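Side-chain contacts in E2A dna-binding protein (Human adenovirus 5, PDB 2WB0), which binds single-stranded DNA and takes part in the elongation phase of viral strand-displacement replication, unwinding the template without ATP by forming multimers: residues R16-M19 with D20-V24; A103-E106 with G107-K110; K197-K200 with A201-A205; P208-Q211 with T212-H216. All coordinates share one frame; numbering follows the deposited sequence.

Contact 1. Residues R16-M19 with D20-V24; sequences RALM and DKYHV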
loop_
_atom_site.group_PDB
_atom_site.type_symbol
_atom_site.label_atom_id
_atom_site.label_comp_id
_atom_site.label_asym_id
_atom_site.label_seq_id
_atom_site.Cartn_x
_atom_site.Cartn_y
_atom_site.Cartn_z
ATOM N N ARG A 16 -9.686 -16.726 19.604
ATOM C CA ARG A 16 -10.677 -16.472 20.624
ATOM C C ARG A 16 -10.051 -15.891 21.908
ATOM O O ARG A 16 -10.628 -15.005 22.529
ATOM C CB ARG A 16 -11.512 -17.743 20.913
ATOM C CG ARG A 16 -12.582 -17.521 21.979
ATOM C CD ARG A 16 -13.476 -16.292 21.648
ATOM N NE ARG A 16 -14.743 -16.707 21.085
ATOM C CZ ARG A 16 -15.818 -17.002 21.803
ATOM N NH1 ARG A 16 -15.795 -16.922 23.126
ATOM N NH2 ARG A 16 -16.919 -17.377 21.183
ATOM N N ALA A 17 -8.867 -16.356 22.266
ATOM C CA ALA A 17 -8.142 -15.813 23.443
ATOM C C ALA A 17 -7.959 -14.280 23.305
ATOM O O ALA A 17 -8.293 -13.487 24.189
ATOM C CB ALA A 17 -6.792 -16.469 23.535
ATOM N N LEU A 18 -7.439 -13.880 22.139
ATOM C CA LEU A 18 -7.350 -12.476 21.766
ATOM C C LEU A 18 -8.649 -11.746 21.804
ATOM O O LEU A 18 -8.759 -10.670 22.382
ATOM C CB LEU A 18 -6.652 -12.385 20.374
ATOM C CG LEU A 18 -5.185 -12.101 20.159
ATOM C CD1 LEU A 18 -4.151 -11.993 21.324
ATOM C CD2 LEU A 18 -4.591 -12.853 18.936
ATOM N N MET A 19 -9.696 -12.313 21.219
ATOM C CA MET A 19 -10.956 -11.614 21.107
ATOM C C MET A 19 -11.606 -11.517 22.481
ATOM O O MET A 19 -12.366 -10.564 22.757
ATOM C CB MET A 19 -11.915 -12.375 20.161
ATOM C CG MET A 19 -11.435 -12.438 18.683
ATOM S SD MET A 19 -12.680 -13.049 17.534
ATOM C CE MET A 19 -12.668 -14.813 17.840
ATOM N N ASP A 20 -11.348 -12.522 23.331
ATOM C CA ASP A 20 -11.931 -12.461 24.686
ATOM C C ASP A 20 -11.207 -11.326 25.451
ATOM O O ASP A 20 -11.852 -10.418 25.947
ATOM C CB ASP A 20 -11.724 -13.800 25.403
ATOM C CG ASP A 20 -12.661 -14.901 24.891
ATOM O OD1 ASP A 20 -13.782 -14.585 24.389
ATOM O OD2 ASP A 20 -12.243 -16.071 25.014
ATOM N N LYS A 21 -9.873 -11.387 25.488
ATOM C CA LYS A 21 -9.036 -10.432 26.230
ATOM C C LYS A 21 -9.319 -8.988 25.823
ATOM O O LYS A 21 -9.357 -8.075 26.661
ATOM C CB LYS A 21 -7.567 -10.767 26.024
ATOM C CG LYS A 21 -6.588 -9.734 26.650
ATOM C CD LYS A 21 -5.172 -10.265 26.613
ATOM C CE LYS A 21 -4.156 -9.253 27.185
ATOM N NZ LYS A 21 -2.862 -9.817 26.871
ATOM N N TYR A 22 -9.551 -8.765 24.535
ATOM C CA TYR A 22 -9.815 -7.418 24.039
ATOM C C TYR A 22 -11.286 -7.063 23.866
ATOM O O TYR A 22 -11.620 -6.049 23.236
ATOM C CB TYR A 22 -8.930 -7.099 22.829
ATOM C CG TYR A 22 -7.458 -7.157 23.213
ATOM C CD1 TYR A 22 -6.827 -6.056 23.838
ATOM C CD2 TYR A 22 -6.713 -8.299 22.978
ATOM C CE1 TYR A 22 -5.484 -6.131 24.202
ATOM C CE2 TYR A 22 -5.401 -8.391 23.313
ATOM C CZ TYR A 22 -4.784 -7.310 23.928
ATOM O OH TYR A 22 -3.462 -7.459 24.223
ATOM N N HIS A 23 -12.165 -7.884 24.467
ATOM C CA HIS A 23 -13.599 -7.578 24.567
ATOM C C HIS A 23 -14.210 -7.271 23.217
ATOM O O HIS A 23 -14.925 -6.274 23.064
ATOM C CB HIS A 23 -13.827 -6.418 25.561
ATOM C CG HIS A 23 -13.058 -6.595 26.831
ATOM N ND1 HIS A 23 -13.396 -7.554 27.773
ATOM C CD2 HIS A 23 -11.920 -6.000 27.283
ATOM C CE1 HIS A 23 -12.520 -7.517 28.765
ATOM N NE2 HIS A 23 -11.610 -6.592 28.489
ATOM N N VAL A 24 -13.900 -8.100 22.211
ATOM C CA VAL A 24 -14.526 -7.835 20.920
ATOM C C VAL A 24 -16.010 -8.202 20.963
ATOM O O VAL A 24 -16.399 -9.161 21.653
ATOM C CB VAL A 24 -13.693 -8.295 19.645
ATOM C CG1 VAL A 24 -12.321 -8.810 19.988
ATOM C CG2 VAL A 24 -14.483 -9.188 18.654
#
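R16 and D20 meet one helical turn apart through a salt bridge. R16 NH1 lies 3.3 Å from D20 OD1, and the hydrogen bond within the bridge is weak and bent. The guanidinium and carboxylate planes stand almost at right angles (89°), so the two groups do not pair in the two-pronged way. R16 CG is anti to the backbone N (chi1 -180°); the bend at chi2 lays CD 3.2 Å from D20 OD1, and the one at chi3 turns the guanidinium toward the carboxylate. The same D20 OD1 is also bridged by K29, so two cations share one oxygen and the negative charge is probably stabilised.

The backbone bonds are those of a helix and its end. K21 N reaches A17 O at 2.9 Å, and Y22 N reaches L18 O. That carbonyl also lies at the edge of the Y22 ring, near its plane. V24 N turns back to M19 O at 3.0 Å, and H23 N to D20 O. With H23 at positive phi, this is a Schellman motif.

Apolar contacts follow the turn. M19 CB packs on V24 CG1 at 3.6 Å. L18 CD1 touches Y22 CE2 loosely at 4.3 Å.

The motif closes helix 7-21. M19, Y22 and V24 face helix 40-53, L18 rests on L75 and L79 of helix 64-83, and Y22 OH bonds to N317. R16, M19 and V24 touch K29 of helix 26-31.

Contact 2. Residues A103-E106 with G107-K110; sequences AEIE and GELK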
loop_
_atom_site.group_PDB
_atom_site.type_symbol
_atom_site.label_atom_id
_atom_site.label_comp_id
_atom_site.label_asym_id
_atom_site.label_seq_id
_atom_site.Cartn_x
_atom_site.Cartn_y
_atom_site.Cartn_z
ATOM N N ALA A 103 15.444 4.939 -4.996
ATOM C CA ALA A 103 16.298 5.902 -4.275
ATOM C C ALA A 103 17.773 5.617 -4.453
ATOM O O ALA A 103 18.550 6.027 -3.592
ATOM C CB ALA A 103 16.025 5.901 -2.779
ATOM N N GLU A 104 18.175 4.922 -5.497
ATOM C CA GLU A 104 19.598 4.473 -5.662
ATOM C C GLU A 104 20.349 5.447 -6.593
ATOM O O GLU A 104 21.557 5.711 -6.419
ATOM C CB GLU A 104 19.592 3.108 -6.313
ATOM C CG GLU A 104 20.716 2.119 -6.051
ATOM C CD GLU A 104 20.269 0.672 -6.402
ATOM O OE1 GLU A 104 20.384 -0.257 -5.548
ATOM O OE2 GLU A 104 19.754 0.455 -7.524
ATOM N N ILE A 105 19.664 5.903 -7.613
ATOM C CA ILE A 105 20.276 6.743 -8.613
ATOM C C ILE A 105 19.568 8.088 -8.644
ATOM O O ILE A 105 18.354 8.192 -8.866
ATOM C CB ILE A 105 20.177 6.097 -10.038
ATOM C CG1 ILE A 105 20.602 4.609 -10.027
ATOM C CG2 ILE A 105 20.773 7.030 -11.117
ATOM C CD1 ILE A 105 21.693 4.228 -10.955
ATOM N N GLU A 106 20.363 9.134 -8.503
ATOM C CA GLU A 106 19.815 10.497 -8.518
ATOM C C GLU A 106 18.956 10.818 -9.745
ATOM O O GLU A 106 19.376 10.616 -10.891
ATOM C CB GLU A 106 20.944 11.523 -8.253
ATOM C CG GLU A 106 20.414 12.849 -7.740
ATOM C CD GLU A 106 19.758 12.762 -6.308
ATOM O OE1 GLU A 106 18.895 13.644 -6.060
ATOM O OE2 GLU A 106 20.079 11.860 -5.446
ATOM N N GLY A 107 17.712 11.260 -9.495
ATOM C CA GLY A 107 16.781 11.636 -10.535
ATOM C C GLY A 107 16.124 10.464 -11.216
ATOM O O GLY A 107 15.268 10.646 -12.100
ATOM N N GLU A 108 16.516 9.241 -10.857
ATOM C CA GLU A 108 15.995 8.087 -11.589
ATOM C C GLU A 108 14.900 7.351 -10.806
ATOM O O GLU A 108 15.149 6.944 -9.651
ATOM C CB GLU A 108 17.140 7.136 -11.934
ATOM C CG GLU A 108 16.729 5.948 -12.850
ATOM C CD GLU A 108 17.928 5.094 -13.141
ATOM O OE1 GLU A 108 18.814 5.639 -13.830
ATOM O OE2 GLU A 108 17.984 3.932 -12.646
ATOM N N LEU A 109 13.715 7.177 -11.438
ATOM C CA LEU A 109 12.682 6.254 -10.897
ATOM C C LEU A 109 12.547 4.950 -11.722
ATOM O O LEU A 109 12.795 4.969 -12.912
ATOM C CB LEU A 109 11.322 6.916 -10.794
ATOM C CG LEU A 109 11.366 8.152 -9.899
ATOM C CD1 LEU A 109 10.179 8.936 -10.214
ATOM C CD2 LEU A 109 11.427 7.696 -8.385
ATOM N N LYS A 110 12.235 3.840 -11.064
ATOM C CA LYS A 110 11.880 2.560 -11.757
ATOM C C LYS A 110 10.418 2.220 -11.423
ATOM O O LYS A 110 9.967 2.453 -10.303
ATOM C CB LYS A 110 12.819 1.397 -11.348
ATOM C CG LYS A 110 14.214 1.702 -11.805
ATOM C CD LYS A 110 15.240 0.749 -11.322
ATOM C CE LYS A 110 16.662 1.411 -11.402
ATOM N NZ LYS A 110 17.307 2.485 -10.365
HETATM O O HOH W 1 19.543 0.958 -9.888
HETATM O O HOH W 2 16.997 5.345 -8.288
#
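I105 and E108 carry the close part of this contact. They stand three residues apart on a type II turn, and their side chains lie side by side, pointing the same way. I105 CB is 3.7 Å from E108 CB. The carboxylate of E108 rises beside the isoleucine, with OE1 3.6 Å from I105 CG2 and OE2 alongside CG1. The glutamate chain is extended, its CG opposite the backbone N (chi1 -174°), and this brings the carboxylate there. The backbone bond that closes the turn, E108 N to I105 O, measures 2.9 Å. K110 is closely held too. It crosses I105 at about a right angle, and its chain bends at the last torsion (chi4 79°). K110 NZ thereby forms a salt bridge to E108 OE2 at 2.8 Å, on the anti side and somewhat out of the carboxylate plane (23°). NZ also bonds to R101 O and to a water, so several acceptors hold the ammonium.

The other side is looser and wetter. E104 OE2 and K110 NZ are 4.3 Å apart, beyond a salt bridge, and a link between them through the water on NZ is doubtful. A second water takes the I105 N-H at 2.8 Å and donates to E108 O, tying the two arms of the loop together. E106 turns away to a salt bridge with K197, and G107 O receives R164 NH2.

The arrangement is a type II beta turn with glycine at its third position and positive phi. It lies in the loop between strands 95-99 and 118-124, just before the zinc ligands C111 and H113.

Contact 3. Residues K197-K200 with A201-A205; sequences KQIK and AFMQA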
loop_
_atom_site.group_PDB
_atom_site.type_symbol
_atom_site.label_atom_id
_atom_site.label_comp_id
_atom_site.label_asym_id
_atom_site.label_seq_id
_atom_site.Cartn_x
_atom_site.Cartn_y
_atom_site.Cartn_z
ATOM N N LYS A 197 13.019 8.213 -1.008
ATOM C CA LYS A 197 14.156 8.419 -0.091
ATOM C C LYS A 197 13.669 8.416 1.347
ATOM O O LYS A 197 14.385 7.962 2.260
ATOM C CB LYS A 197 14.851 9.762 -0.392
ATOM C CG LYS A 197 15.819 9.631 -1.610
ATOM C CD LYS A 197 16.520 10.991 -1.901
ATOM C CE LYS A 197 17.768 10.829 -2.777
ATOM N NZ LYS A 197 18.069 12.113 -3.482
ATOM N N GLN A 198 12.476 8.987 1.544
ATOM C CA GLN A 198 11.855 9.097 2.873
ATOM C C GLN A 198 11.593 7.710 3.433
ATOM O O GLN A 198 11.928 7.465 4.588
ATOM C CB GLN A 198 10.532 9.902 2.805
ATOM C CG GLN A 198 9.900 10.292 4.209
ATOM C CD GLN A 198 9.293 9.142 4.971
ATOM O OE1 GLN A 198 9.213 9.179 6.234
ATOM N NE2 GLN A 198 8.756 8.135 4.228
ATOM N N ILE A 199 11.024 6.795 2.634
ATOM C CA ILE A 199 10.685 5.483 3.220
ATOM C C ILE A 199 11.971 4.692 3.525
ATOM O O ILE A 199 12.079 4.036 4.577
ATOM C CB ILE A 199 9.651 4.663 2.348
ATOM C CG1 ILE A 199 9.176 3.439 3.162
ATOM C CG2 ILE A 199 10.238 4.232 1.005
ATOM C CD1 ILE A 199 8.443 3.855 4.504
ATOM N N LYS A 200 12.929 4.781 2.618
ATOM C CA LYS A 200 14.210 4.123 2.810
ATOM C C LYS A 200 14.915 4.652 4.076
ATOM O O LYS A 200 15.333 3.865 4.923
ATOM C CB LYS A 200 15.052 4.234 1.576
ATOM C CG LYS A 200 16.482 3.695 1.781
ATOM C CD LYS A 200 17.205 3.698 0.404
ATOM C CE LYS A 200 18.722 3.766 0.611
ATOM N NZ LYS A 200 19.470 4.146 -0.667
ATOM N N ALA A 201 14.882 5.954 4.310
ATOM C CA ALA A 201 15.444 6.502 5.553
ATOM C C ALA A 201 14.669 6.121 6.819
ATOM O O ALA A 201 15.223 5.999 7.933
ATOM C CB ALA A 201 15.565 8.106 5.460
ATOM N N PHE A 202 13.353 6.046 6.692
ATOM C CA PHE A 202 12.513 5.694 7.810
ATOM C C PHE A 202 12.869 4.261 8.232
ATOM O O PHE A 202 13.009 3.950 9.425
ATOM C CB PHE A 202 11.038 5.804 7.322
ATOM C CG PHE A 202 10.019 5.653 8.389
ATOM C CD1 PHE A 202 9.698 6.732 9.229
ATOM C CD2 PHE A 202 9.317 4.469 8.536
ATOM C CE1 PHE A 202 8.813 6.613 10.196
ATOM C CE2 PHE A 202 8.368 4.336 9.540
ATOM C CZ PHE A 202 8.099 5.408 10.362
ATOM N N MET A 203 13.031 3.400 7.231
ATOM C CA MET A 203 13.363 1.985 7.496
ATOM C C MET A 203 14.778 1.877 8.111
ATOM O O MET A 203 14.977 1.064 8.997
ATOM C CB MET A 203 13.269 1.188 6.186
ATOM C CG MET A 203 11.695 0.999 5.817
ATOM S SD MET A 203 11.616 0.302 4.204
ATOM C CE MET A 203 12.132 -1.424 4.590
ATOM N N GLN A 204 15.733 2.654 7.585
ATOM C CA GLN A 204 17.119 2.666 8.115
ATOM C C GLN A 204 17.077 3.122 9.594
ATOM O O GLN A 204 17.809 2.613 10.423
ATOM C CB GLN A 204 18.067 3.567 7.268
ATOM C CG GLN A 204 18.451 3.063 5.881
ATOM C CD GLN A 204 19.110 4.127 4.979
ATOM O OE1 GLN A 204 20.017 3.810 4.208
ATOM N NE2 GLN A 204 18.618 5.392 5.037
ATOM N N ALA A 205 16.181 4.035 9.942
ATOM C CA ALA A 205 16.092 4.475 11.339
ATOM C C ALA A 205 15.430 3.435 12.236
ATOM O O ALA A 205 15.728 3.341 13.442
ATOM C CB ALA A 205 15.341 5.772 11.455
#
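K200 and Q204 pair across one turn of a helix, where K200 O accepts the Q204 N-H at 3.0 Å. The three preceding residues do the same. K197 O takes A201 N, Q198 O takes F202 N and I199 O takes M203 N, each near 2.9 Å. Each of these four carbonyls thus receives an amide from four residues on.

Q198 and K197 turn their polar ends to partners elsewhere. Q198 OE1 is satisfied by S266 OG. It also lies 3.9 Å from F202 CD1, with the amide and ring planes 37° apart. K197 NZ forms a salt bridge with E106. Between K200 and Q204, the closest side-chain approach is K200 CE to Q204 OE1 at 3.8 Å.

The apolar edge is formed by I199. Its CG1 branch points away from the backbone N (chi1 -170°) and ends in I199 CD1, 4.2 Å from F202 CD2. I199 CG1 itself meets M203 SD at 4.1 Å.

This is regular alpha-helical i to i+4 backbone bonding with i+3 and i+4 side-chain contacts inside helix 189-206. One side of the helix lies on helix 300-315, where I199, F202 and M203 meet A300, P301 and L304. A201, F202 and A205 lean on helix 261-268. Such packing is typical of an amphipathic helix, here set against two others within the zinc-binding domain of the viral DNA-binding protein.

Contact 4. Residues P208-Q211 with T212-H216; sequences PNAQ and TGHGH
A210 CB sits over one face of the H214 imidazole. The methyl lies 3.8 Å from the ring centroid and 25° off the ring normal, a CH-pi contact. It is shifted toward the rim, so NE2 is the ring atom it approaches most closely, at 3.5 Å. CE1 follows at 3.7 Å and CD2 at 4.0 Å. The alanine points its methyl toward 212-216, and H214 points back at it.

The ring is held by more than the methyl. H214 CG lies anti to its carbonyl carbon (chi1 -83°), which swings the imidazole back over the start of the loop. NE2 is hydrogen-bonded to Y207 O, just after helix 189-206. That bond and the methyl together probably limit how the ring can turn. P208 O lies at the ring edge, near its plane, but is distant, 4.4 Å from H214 CE1.

No hydrogen bond joins 208-211 to 212-216. Beyond T212, G213 takes positive phi and opens a type I turn, closed by H216 N to G213 O at 3.1 Å. H214 occupies the second position of that turn.

The loop connects helix 189-206 to strand 216-220. The imidazole leans back on the helix, where Q204 touches it. At the other end H216 rests on L97 and L99 of strand 95-99, the antiparallel partner of strand 216-220.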
loop_
_atom_site.group_PDB
_atom_site.type_symbol
_atom_site.label_atom_id
_atom_site.label_comp_id
_atom_site.label_asym_id
_atom_site.label_seq_id
_atom_site.Cartn_x
_atom_site.Cartn_y
_atom_site.Cartn_z
ATOM N N PRO A 208 18.366 0.021 12.089
ATOM C CA PRO A 208 19.686 0.568 11.753
ATOM C C PRO A 208 20.736 -0.531 11.459
ATOM O O PRO A 208 21.693 -0.261 10.731
ATOM C CB PRO A 208 20.080 1.385 13.006
ATOM C CG PRO A 208 19.255 0.901 14.130
ATOM C CD PRO A 208 18.054 0.130 13.525
ATOM N N ASN A 209 20.507 -1.755 11.934
ATOM C CA ASN A 209 21.479 -2.860 11.748
ATOM C C ASN A 209 21.009 -3.995 10.850
ATOM O O ASN A 209 21.551 -5.102 10.931
ATOM C CB ASN A 209 21.899 -3.429 13.098
ATOM C CG ASN A 209 22.640 -2.404 13.936
ATOM O OD1 ASN A 209 23.602 -1.765 13.468
ATOM N ND2 ASN A 209 22.151 -2.181 15.143
ATOM N N ALA A 210 20.024 -3.701 9.989
ATOM C CA ALA A 210 19.470 -4.650 9.049
ATOM C C ALA A 210 20.518 -5.198 8.129
ATOM O O ALA A 210 21.318 -4.435 7.574
ATOM C CB ALA A 210 18.341 -3.996 8.215
ATOM N N GLN A 211 20.482 -6.522 7.989
ATOM C CA GLN A 211 21.264 -7.270 7.034
ATOM C C GLN A 211 20.568 -7.093 5.703
ATOM O O GLN A 211 21.221 -6.960 4.690
ATOM C CB GLN A 211 21.288 -8.791 7.349
ATOM C CG GLN A 211 21.678 -9.295 8.775
ATOM C CD GLN A 211 20.847 -10.584 9.231
ATOM O OE1 GLN A 211 20.044 -11.157 8.483
ATOM N NE2 GLN A 211 21.043 -10.988 10.454
ATOM N N THR A 212 19.232 -7.104 5.707
ATOM C CA THR A 212 18.465 -7.074 4.462
ATOM C C THR A 212 17.198 -6.205 4.642
ATOM O O THR A 212 16.714 -6.012 5.760
ATOM C CB THR A 212 17.961 -8.474 4.041
ATOM O OG1 THR A 212 17.037 -8.909 5.030
ATOM C CG2 THR A 212 19.138 -9.533 3.919
ATOM N N GLY A 213 16.706 -5.674 3.530
ATOM C CA GLY A 213 15.335 -5.123 3.477
ATOM C C GLY A 213 15.200 -3.629 3.384
ATOM O O GLY A 213 14.086 -3.165 3.185
ATOM N N HIS A 214 16.310 -2.880 3.514
ATOM C CA HIS A 214 16.277 -1.439 3.497
ATOM C C HIS A 214 15.885 -0.864 2.137
ATOM O O HIS A 214 15.442 0.275 2.058
ATOM C CB HIS A 214 17.672 -0.834 3.828
ATOM C CG HIS A 214 17.981 -0.747 5.302
ATOM N ND1 HIS A 214 19.279 -0.680 5.783
ATOM C CD2 HIS A 214 17.172 -0.691 6.392
ATOM C CE1 HIS A 214 19.256 -0.588 7.103
ATOM N NE2 HIS A 214 17.992 -0.612 7.500
ATOM N N GLY A 215 16.092 -1.661 1.098
ATOM C CA GLY A 215 15.709 -1.312 -0.274
ATOM C C GLY A 215 14.317 -1.817 -0.683
ATOM O O GLY A 215 13.924 -1.627 -1.800
ATOM N N HIS A 216 13.620 -2.541 0.170
ATOM C CA HIS A 216 12.260 -3.030 -0.156
ATOM C C HIS A 216 11.164 -2.077 0.305
ATOM O O HIS A 216 11.227 -1.552 1.411
ATOM C CB HIS A 216 12.047 -4.390 0.508
ATOM C CG HIS A 216 12.765 -5.515 -0.191
ATOM N ND1 HIS A 216 14.085 -5.828 0.063
ATOM C CD2 HIS A 216 12.334 -6.402 -1.118
ATOM C CE1 HIS A 216 14.454 -6.831 -0.721
ATOM N NE2 HIS A 216 13.412 -7.186 -1.459
#

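In the fold
Contacts 2, 3 and 4 form one cluster, while contact 1 stands apart. Contact 2 meets contact 3 through E106 OE2 and K197 NZ, 2.8 Å apart in a salt bridge, and A103 packs on K197. Contact 3 meets contact 4 where Q204 CA lies 3.4 Å from H214 NE2. The centres of contacts 3 and 4 are about 10 Å apart, those of 2 and 3 about 15 Å. Helix 189-206 thus joins the two loops. Contact 1 lies in the all-alpha region, its centre 34 to 46 Å from the others. Only contact 2 comes near a metal: the K110 side chain is about 8 Å from a bound zinc ion.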